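Local atomic coordinates of methylglyoxal reductase (NADPH-dependent) (Candida albicans SC5314, PDB entry 6KWS), a protein that probably reduces methylglyoxal with NADPH as the hydride donor, as a member of the dihydroflavonol-4-reductase branch of the epimerase/dehydratase family. Residues Lys146-Leu158 / Arg165-Asp177. The protein carries 1 engineered substitution. Numbering follows the deposited sequence.
Sequences KDWNEISWQDALL and RGSKKFAEKAAWD
The Phe170 ring is sandwiched. On one face the edge of the Trp153 six-membered ring comes down in an edge-to-face pair, centroids 5.0 Å apart and planes at 66°, with CE3 of Trp153 lying over the ring centre. The opposite face is covered by CD of Lys169, its own neighbour on the helix, while the carbonyl carbon of Ser152 sits at the edge. Trp148 meets the same helix differently: its six-membered ring turns its rim to the backbone, Trp148 CZ3 3.7 Å from Lys169 O, and to the pyrrole rim of Trp176, Trp148 CZ2 3.8 Å from Trp176 CD1. These two indoles stand at 81°, neither over the other's face. NE1 of Trp176 donates in its ring plane to Glu172 OE1 (2.9 Å), on the anti side of a carboxylate that also forms a salt bridge with Arg260.

Between the two aromatic ends runs Lys169. Its chain leaves with CG anti to the backbone N (chi1 174°) and bends at chi2 and chi4, which brings NZ to the carbonyls of Asn149 and Ile151. There Lys169 NZ donates to Asn149 O (2.7 Å), in the carbonyl plane, and to Ile151 O (2.9 Å), tilted somewhat from that carbonyl's plane, so one ammonium ties together two carbonyls of an irregular segment. Asn149 OD1 closes an Asx turn by accepting from Ile151 N, and its ND2 is held by Ala128 O. Farther along, Gly166 has no side chain, which lets CB of Ala156 rest 4.2 Å from CA of Gly166 and brings the backbones close.

The contact thus lays the loop and the short helix 153-156, N-capped by Ser152, along helix 160-181, which flanks the Rossmann-type sheet and also carries the NADPH-binding Lys168, whose side chain takes no part here. Trp153 and Phe170 reach helix 92-114 at Leu97 and Val101, whereas Glu172 and Trp176 touch strand 188-194.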
# COMPACT_ATOMS: atom_id res chain seq x y z
N LYS A 146 -12.73 11.40 5.85
CA LYS A 146 -13.99 10.98 6.47
C LYS A 146 -14.87 10.18 5.54
O LYS A 146 -15.74 9.47 6.02
CB LYS A 146 -14.77 12.19 6.96
CG LYS A 146 -13.88 13.26 7.53
CD LYS A 146 -14.32 13.70 8.88
CE LYS A 146 -13.48 14.88 9.31
NZ LYS A 146 -13.84 15.41 10.64
N ASP A 147 -14.67 10.29 4.23
CA ASP A 147 -15.48 9.55 3.27
C ASP A 147 -15.19 8.05 3.34
O ASP A 147 -14.05 7.63 3.51
CB ASP A 147 -15.22 10.07 1.86
CG ASP A 147 -15.87 11.42 1.60
OD1 ASP A 147 -15.24 12.48 1.91
OD2 ASP A 147 -17.02 11.42 1.12
N TRP A 148 -16.24 7.25 3.21
CA TRP A 148 -16.12 5.80 3.17
C TRP A 148 -16.68 5.28 1.86
O TRP A 148 -17.66 5.81 1.34
CB TRP A 148 -16.86 5.14 4.34
CG TRP A 148 -16.05 5.07 5.57
CD1 TRP A 148 -15.87 6.04 6.51
CD2 TRP A 148 -15.24 3.96 5.98
NE1 TRP A 148 -15.01 5.60 7.49
CE2 TRP A 148 -14.61 4.32 7.19
CE3 TRP A 148 -14.99 2.69 5.44
CZ2 TRP A 148 -13.75 3.47 7.88
CZ3 TRP A 148 -14.14 1.83 6.13
CH2 TRP A 148 -13.53 2.23 7.33
N ASN A 149 -16.04 4.24 1.32
CA ASN A 149 -16.61 3.55 0.17
C ASN A 149 -17.95 2.97 0.59
O ASN A 149 -18.02 2.11 1.48
CB ASN A 149 -15.65 2.47 -0.37
CG ASN A 149 -16.15 1.80 -1.66
OD1 ASN A 149 -17.29 2.00 -2.09
ND2 ASN A 149 -15.30 0.97 -2.26
N GLU A 150 -19.04 3.46 -0.00
CA GLU A 150 -20.34 3.01 0.49
C GLU A 150 -20.83 1.76 -0.22
O GLU A 150 -22.01 1.42 -0.10
CB GLU A 150 -21.37 4.15 0.42
CG GLU A 150 -21.10 5.24 1.49
CD GLU A 150 -21.36 4.77 2.94
OE1 GLU A 150 -22.53 4.84 3.42
OE2 GLU A 150 -20.38 4.28 3.56
N ILE A 151 -19.95 1.01 -0.89
CA ILE A 151 -20.38 -0.19 -1.59
C ILE A 151 -20.95 -1.19 -0.59
O ILE A 151 -20.43 -1.35 0.52
CB ILE A 151 -19.22 -0.79 -2.41
CG1 ILE A 151 -19.70 -2.04 -3.18
CG2 ILE A 151 -18.04 -1.12 -1.52
CD1 ILE A 151 -18.69 -2.59 -4.23
N SER A 152 -22.03 -1.85 -0.97
CA SER A 152 -22.59 -2.90 -0.13
C SER A 152 -21.83 -4.22 -0.26
O SER A 152 -21.14 -4.50 -1.25
CB SER A 152 -24.04 -3.15 -0.50
OG SER A 152 -24.10 -3.80 -1.75
N TRP A 153 -21.98 -5.05 0.76
CA TRP A 153 -21.52 -6.43 0.69
C TRP A 153 -22.08 -7.12 -0.54
O TRP A 153 -21.37 -7.87 -1.23
CB TRP A 153 -21.95 -7.18 1.95
CG TRP A 153 -21.35 -8.55 2.12
CD1 TRP A 153 -21.85 -9.73 1.63
CD2 TRP A 153 -20.17 -8.89 2.86
NE1 TRP A 153 -21.05 -10.78 2.02
CE2 TRP A 153 -20.02 -10.29 2.77
CE3 TRP A 153 -19.24 -8.15 3.59
CZ2 TRP A 153 -18.95 -10.96 3.38
CZ3 TRP A 153 -18.18 -8.82 4.19
CH2 TRP A 153 -18.05 -10.21 4.08
N GLN A 154 -23.35 -6.89 -0.84
CA GLN A 154 -23.95 -7.58 -1.97
C GLN A 154 -23.30 -7.14 -3.26
O GLN A 154 -22.93 -7.97 -4.10
CB GLN A 154 -25.46 -7.34 -1.99
CG GLN A 154 -26.23 -8.08 -0.89
CD GLN A 154 -25.88 -7.61 0.52
OE1 GLN A 154 -25.51 -6.45 0.74
NE2 GLN A 154 -26.01 -8.50 1.49
N ASP A 155 -23.09 -5.83 -3.41
CA ASP A 155 -22.46 -5.32 -4.63
C ASP A 155 -20.99 -5.70 -4.72
O ASP A 155 -20.45 -5.76 -5.83
CB ASP A 155 -22.65 -3.82 -4.69
CG ASP A 155 -24.08 -3.43 -5.07
OD1 ASP A 155 -24.93 -4.36 -5.21
OD2 ASP A 155 -24.36 -2.22 -5.23
N ALA A 156 -20.34 -5.98 -3.60
CA ALA A 156 -18.95 -6.38 -3.63
C ALA A 156 -18.73 -7.76 -4.27
O ALA A 156 -17.62 -8.04 -4.72
CB ALA A 156 -18.37 -6.34 -2.22
N LEU A 157 -19.77 -8.61 -4.34
CA LEU A 157 -19.69 -9.92 -4.99
C LEU A 157 -19.87 -9.87 -6.51
O LEU A 157 -19.65 -10.90 -7.16
CB LEU A 157 -20.76 -10.85 -4.45
CG LEU A 157 -21.07 -10.83 -2.96
CD1 LEU A 157 -22.24 -11.72 -2.72
CD2 LEU A 157 -19.88 -11.30 -2.14
N LEU A 158 -20.27 -8.74 -7.09
CA LEU A 158 -20.63 -8.69 -8.51
C LEU A 158 -19.46 -9.08 -9.41
O LEU A 158 -19.61 -9.91 -10.31
CB LEU A 158 -21.16 -7.31 -8.88
CG LEU A 158 -22.55 -7.03 -8.28
CD1 LEU A 158 -23.06 -5.62 -8.59
CD2 LEU A 158 -23.56 -8.11 -8.71
N ARG A 165 -12.08 -3.75 -4.18
CA ARG A 165 -12.30 -2.53 -3.41
C ARG A 165 -13.20 -2.80 -2.21
O ARG A 165 -12.95 -2.31 -1.11
CB ARG A 165 -12.86 -1.42 -4.29
CG ARG A 165 -12.34 -1.38 -5.73
CD ARG A 165 -12.73 -0.08 -6.46
NE ARG A 165 -12.11 1.14 -5.91
CZ ARG A 165 -12.77 2.19 -5.40
NH1 ARG A 165 -14.10 2.23 -5.33
NH2 ARG A 165 -12.11 3.23 -4.94
N GLY A 166 -14.24 -3.62 -2.39
CA GLY A 166 -15.06 -4.01 -1.25
C GLY A 166 -14.24 -4.62 -0.12
O GLY A 166 -14.38 -4.23 1.04
N SER A 167 -13.36 -5.56 -0.45
CA SER A 167 -12.59 -6.23 0.59
C SER A 167 -11.72 -5.24 1.34
O SER A 167 -11.50 -5.38 2.55
CB SER A 167 -11.73 -7.32 -0.01
OG SER A 167 -10.81 -6.73 -0.88
N LYS A 168 -11.20 -4.23 0.64
CA LYS A 168 -10.42 -3.22 1.35
C LYS A 168 -11.30 -2.46 2.34
O LYS A 168 -10.92 -2.29 3.51
CB LYS A 168 -9.74 -2.29 0.35
CG LYS A 168 -8.62 -2.99 -0.45
CD LYS A 168 -7.48 -3.38 0.46
CE LYS A 168 -6.37 -4.11 -0.27
NZ LYS A 168 -5.12 -4.14 0.58
N LYS A 169 -12.51 -2.08 1.92
CA LYS A 169 -13.43 -1.36 2.80
C LYS A 169 -13.89 -2.23 3.97
O LYS A 169 -13.93 -1.77 5.11
CB LYS A 169 -14.62 -0.84 1.98
CG LYS A 169 -15.75 -0.18 2.78
CD LYS A 169 -16.81 -1.21 3.19
CE LYS A 169 -18.05 -0.56 3.80
NZ LYS A 169 -18.97 -0.09 2.73
N PHE A 170 -14.25 -3.49 3.72
CA PHE A 170 -14.75 -4.28 4.84
C PHE A 170 -13.63 -4.67 5.79
O PHE A 170 -13.83 -4.69 7.00
CB PHE A 170 -15.55 -5.49 4.35
CG PHE A 170 -16.86 -5.09 3.75
CD1 PHE A 170 -17.87 -4.56 4.55
CD2 PHE A 170 -17.07 -5.17 2.37
CE1 PHE A 170 -19.09 -4.14 4.02
CE2 PHE A 170 -18.29 -4.75 1.81
CZ PHE A 170 -19.30 -4.23 2.65
N ALA A 171 -12.42 -4.93 5.26
CA ALA A 171 -11.26 -5.17 6.12
C ALA A 171 -11.01 -4.00 7.06
O ALA A 171 -10.76 -4.19 8.25
CB ALA A 171 -10.01 -5.44 5.29
N GLU A 172 -11.07 -2.76 6.54
CA GLU A 172 -10.84 -1.61 7.41
C GLU A 172 -12.02 -1.36 8.34
O GLU A 172 -11.83 -0.97 9.50
CB GLU A 172 -10.54 -0.35 6.58
CG GLU A 172 -9.65 0.65 7.34
CD GLU A 172 -9.76 2.09 6.83
OE1 GLU A 172 -9.80 3.01 7.67
OE2 GLU A 172 -9.80 2.30 5.60
N LYS A 173 -13.25 -1.55 7.83
CA LYS A 173 -14.42 -1.44 8.68
C LYS A 173 -14.28 -2.37 9.88
O LYS A 173 -14.62 -2.02 11.01
CB LYS A 173 -15.69 -1.75 7.88
CG LYS A 173 -16.96 -1.18 8.42
CD LYS A 173 -17.76 -2.19 9.16
CE LYS A 173 -19.13 -1.82 9.32
NZ LYS A 173 -19.67 -1.40 8.10
N ALA A 174 -13.69 -3.55 9.65
CA ALA A 174 -13.56 -4.53 10.71
C ALA A 174 -12.55 -4.08 11.77
O ALA A 174 -12.75 -4.33 12.96
CB ALA A 174 -13.16 -5.87 10.11
N ALA A 175 -11.46 -3.44 11.35
CA ALA A 175 -10.46 -2.97 12.31
C ALA A 175 -11.04 -1.91 13.25
O ALA A 175 -10.83 -1.97 14.46
CB ALA A 175 -9.24 -2.40 11.58
N TRP A 176 -11.76 -0.92 12.70
CA TRP A 176 -12.33 0.11 13.56
C TRP A 176 -13.43 -0.47 14.44
O TRP A 176 -13.55 -0.09 15.61
CB TRP A 176 -12.88 1.28 12.75
CG TRP A 176 -11.82 2.05 12.04
CD1 TRP A 176 -11.63 2.13 10.70
CD2 TRP A 176 -10.78 2.83 12.65
NE1 TRP A 176 -10.55 2.93 10.43
CE2 TRP A 176 -10.01 3.37 11.60
CE3 TRP A 176 -10.43 3.14 13.97
CZ2 TRP A 176 -8.90 4.20 11.83
CZ3 TRP A 176 -9.34 3.96 14.20
CH2 TRP A 176 -8.59 4.48 13.13
N ASP A 177 -14.22 -1.39 13.89
CA ASP A 177 -15.17 -2.12 14.74
C ASP A 177 -14.45 -2.75 15.92
O ASP A 177 -14.94 -2.69 17.05
CB ASP A 177 -15.93 -3.18 13.95
CG ASP A 177 -16.98 -2.59 13.02
OD1 ASP A 177 -17.63 -3.37 12.28
OD2 ASP A 177 -17.14 -1.34 13.02